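PDB 3GHJ: putative integron gene cassette protein from Uncultured bacterium, which is of unknown function but belongs to the glyoxalase/bleomycin resistance protein/dioxygenase superfamily. Local coordinates for residues Val116-Glu119 with Val124-Tyr127. The protein carries 1 engineered substitution. Sequence-based numbering, arbitrary orientation.
Sequences VNQE and VSLY. Engineered in segment 116-119: Gln118 (natural residue Leu).
Val116 and Ser125 form an antiparallel hydrogen-bonded pair. Val116 N donates to Ser125 O at 2.9 Å. Ser125 N returns a bond of 2.9 Å to Val116 O. The same oxygen also receives a CA-H...O contact from Val124 CA at 3.5 Å. The next pair, Asn117 with Val124, is a non-hydrogen-bonded one. There the two side chains lie alongside each other and point the same way, and Asn117 OD1 comes to 3.6 Å from Val124 CG2.

The strands are 113-118 and 123-129, which make a beta hairpin. Strand 113-118 is outermost in its four-stranded mixed sheet within the chain. The order of that sheet, 1-4-3-2, is consistent with the beta-alpha-beta-beta-beta module of the glyoxalase superfamily. Helix 98-107 covers the face that carries Val124 and Leu126.

Polar side chains meet on the other face. Gln118, an engineered residue (leucine in the natural sequence), bends at chi2 (-75°), which turns its amide nitrogen toward Ser125 and Tyr127. Gln118 NE2 donates to Ser125 OG at 3.2 Å, nearly straight (163°) and close to the amide plane. Ser125 OG also hydrogen-bonds Glu137 on strand 135-140, so the hydroxyl of this buried residue has partners from both neighbouring strands. Tyr127 OH lies 2.8 Å from Gln118 NE2, with the amide and ring planes almost perpendicular.

The apolar part is small. With CG1 anti to the backbone N (chi1 174°), Val116 turns CG2 to the edge of the Tyr127 ring, in its plane, 4.0 Å from Tyr127 CE1.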
loop_
_atom_site.group_PDB
_atom_site.type_symbol
_atom_site.label_atom_id
_atom_site.label_comp_id
_atom_site.label_asym_id
_atom_site.label_seq_id
_atom_site.Cartn_x
_atom_site.Cartn_y
_atom_site.Cartn_z
ATOM N N VAL A 116 -0.013 -12.578 15.535
ATOM C CA VAL A 116 -0.542 -13.717 14.812
ATOM C C VAL A 116 0.575 -14.277 13.947
ATOM O O VAL A 116 1.160 -13.558 13.135
ATOM C CB VAL A 116 -1.677 -13.285 13.879
ATOM C CG1 VAL A 116 -2.131 -14.457 13.009
ATOM C CG2 VAL A 116 -2.832 -12.699 14.676
ATOM N N ASN A 117 0.883 -15.557 14.114
ATOM C CA ASN A 117 1.886 -16.198 13.280
ATOM C C ASN A 117 1.311 -16.520 11.906
ATOM O O ASN A 117 0.212 -17.059 11.798
ATOM C CB ASN A 117 2.411 -17.476 13.941
ATOM C CG ASN A 117 3.366 -17.190 15.085
ATOM O OD1 ASN A 117 4.018 -16.144 15.123
ATOM N ND2 ASN A 117 3.460 -18.126 16.022
ATOM N N GLN A 118 2.050 -16.150 10.866
ATOM C CA GLN A 118 1.689 -16.473 9.491
ATOM C C GLN A 118 2.684 -17.510 9.010
ATOM O O GLN A 118 3.669 -17.180 8.348
ATOM C CB GLN A 118 1.783 -15.226 8.608
ATOM C CG GLN A 118 1.108 -13.992 9.198
ATOM C CD GLN A 118 -0.406 -14.058 9.113
ATOM O OE1 GLN A 118 -0.974 -15.080 8.728
ATOM N NE2 GLN A 118 -1.067 -12.962 9.469
ATOM N N GLU A 119 2.442 -18.764 9.381
ATOM C CA GLU A 119 3.408 -19.830 9.143
ATOM C C GLU A 119 3.761 -19.948 7.665
ATOM O O GLU A 119 4.936 -20.057 7.305
ATOM C CB GLU A 119 2.872 -21.166 9.665
ATOM C CG GLU A 119 2.731 -21.240 11.182
ATOM C CD GLU A 119 2.129 -22.548 11.665
ATOM O OE1 GLU A 119 1.641 -23.338 10.829
ATOM O OE2 GLU A 119 2.146 -22.786 12.892
ATOM N N VAL A 124 5.101 -12.654 11.127
ATOM C CA VAL A 124 4.326 -12.368 12.327
ATOM C C VAL A 124 3.595 -11.048 12.104
ATOM O O VAL A 124 4.192 -10.092 11.612
ATOM C CB VAL A 124 5.238 -12.216 13.561
ATOM C CG1 VAL A 124 4.401 -11.928 14.797
ATOM C CG2 VAL A 124 6.079 -13.468 13.760
ATOM N N SER A 125 2.314 -10.996 12.455
ATOM C CA SER A 125 1.519 -9.793 12.218
ATOM C C SER A 125 0.864 -9.254 13.474
ATOM O O SER A 125 0.474 -10.011 14.368
ATOM C CB SER A 125 0.415 -10.063 11.199
ATOM O OG SER A 125 0.941 -10.457 9.945
ATOM N N LEU A 126 0.738 -7.935 13.540
ATOM C CA LEU A 126 -0.139 -7.281 14.489
ATOM C C LEU A 126 -1.209 -6.547 13.715
ATOM O O LEU A 126 -0.922 -5.974 12.664
ATOM C CB LEU A 126 0.615 -6.243 15.309
ATOM C CG LEU A 126 1.713 -6.759 16.229
ATOM C CD1 LEU A 126 2.476 -5.574 16.772
ATOM C CD2 LEU A 126 1.081 -7.586 17.355
ATOM N N TYR A 127 -2.423 -6.520 14.249
ATOM C CA TYR A 127 -3.546 -5.878 13.575
ATOM C C TYR A 127 -4.171 -4.811 14.449
ATOM O O TYR A 127 -4.350 -5.012 15.652
ATOM C CB TYR A 127 -4.602 -6.919 13.209
ATOM C CG TYR A 127 -4.131 -7.934 12.197
ATOM C CD1 TYR A 127 -3.666 -9.181 12.600
ATOM C CD2 TYR A 127 -4.130 -7.639 10.839
ATOM C CE1 TYR A 127 -3.223 -10.116 11.670
ATOM C CE2 TYR A 127 -3.693 -8.569 9.900
ATOM C CZ TYR A 127 -3.248 -9.803 10.325
ATOM O OH TYR A 127 -2.819 -10.729 9.397
#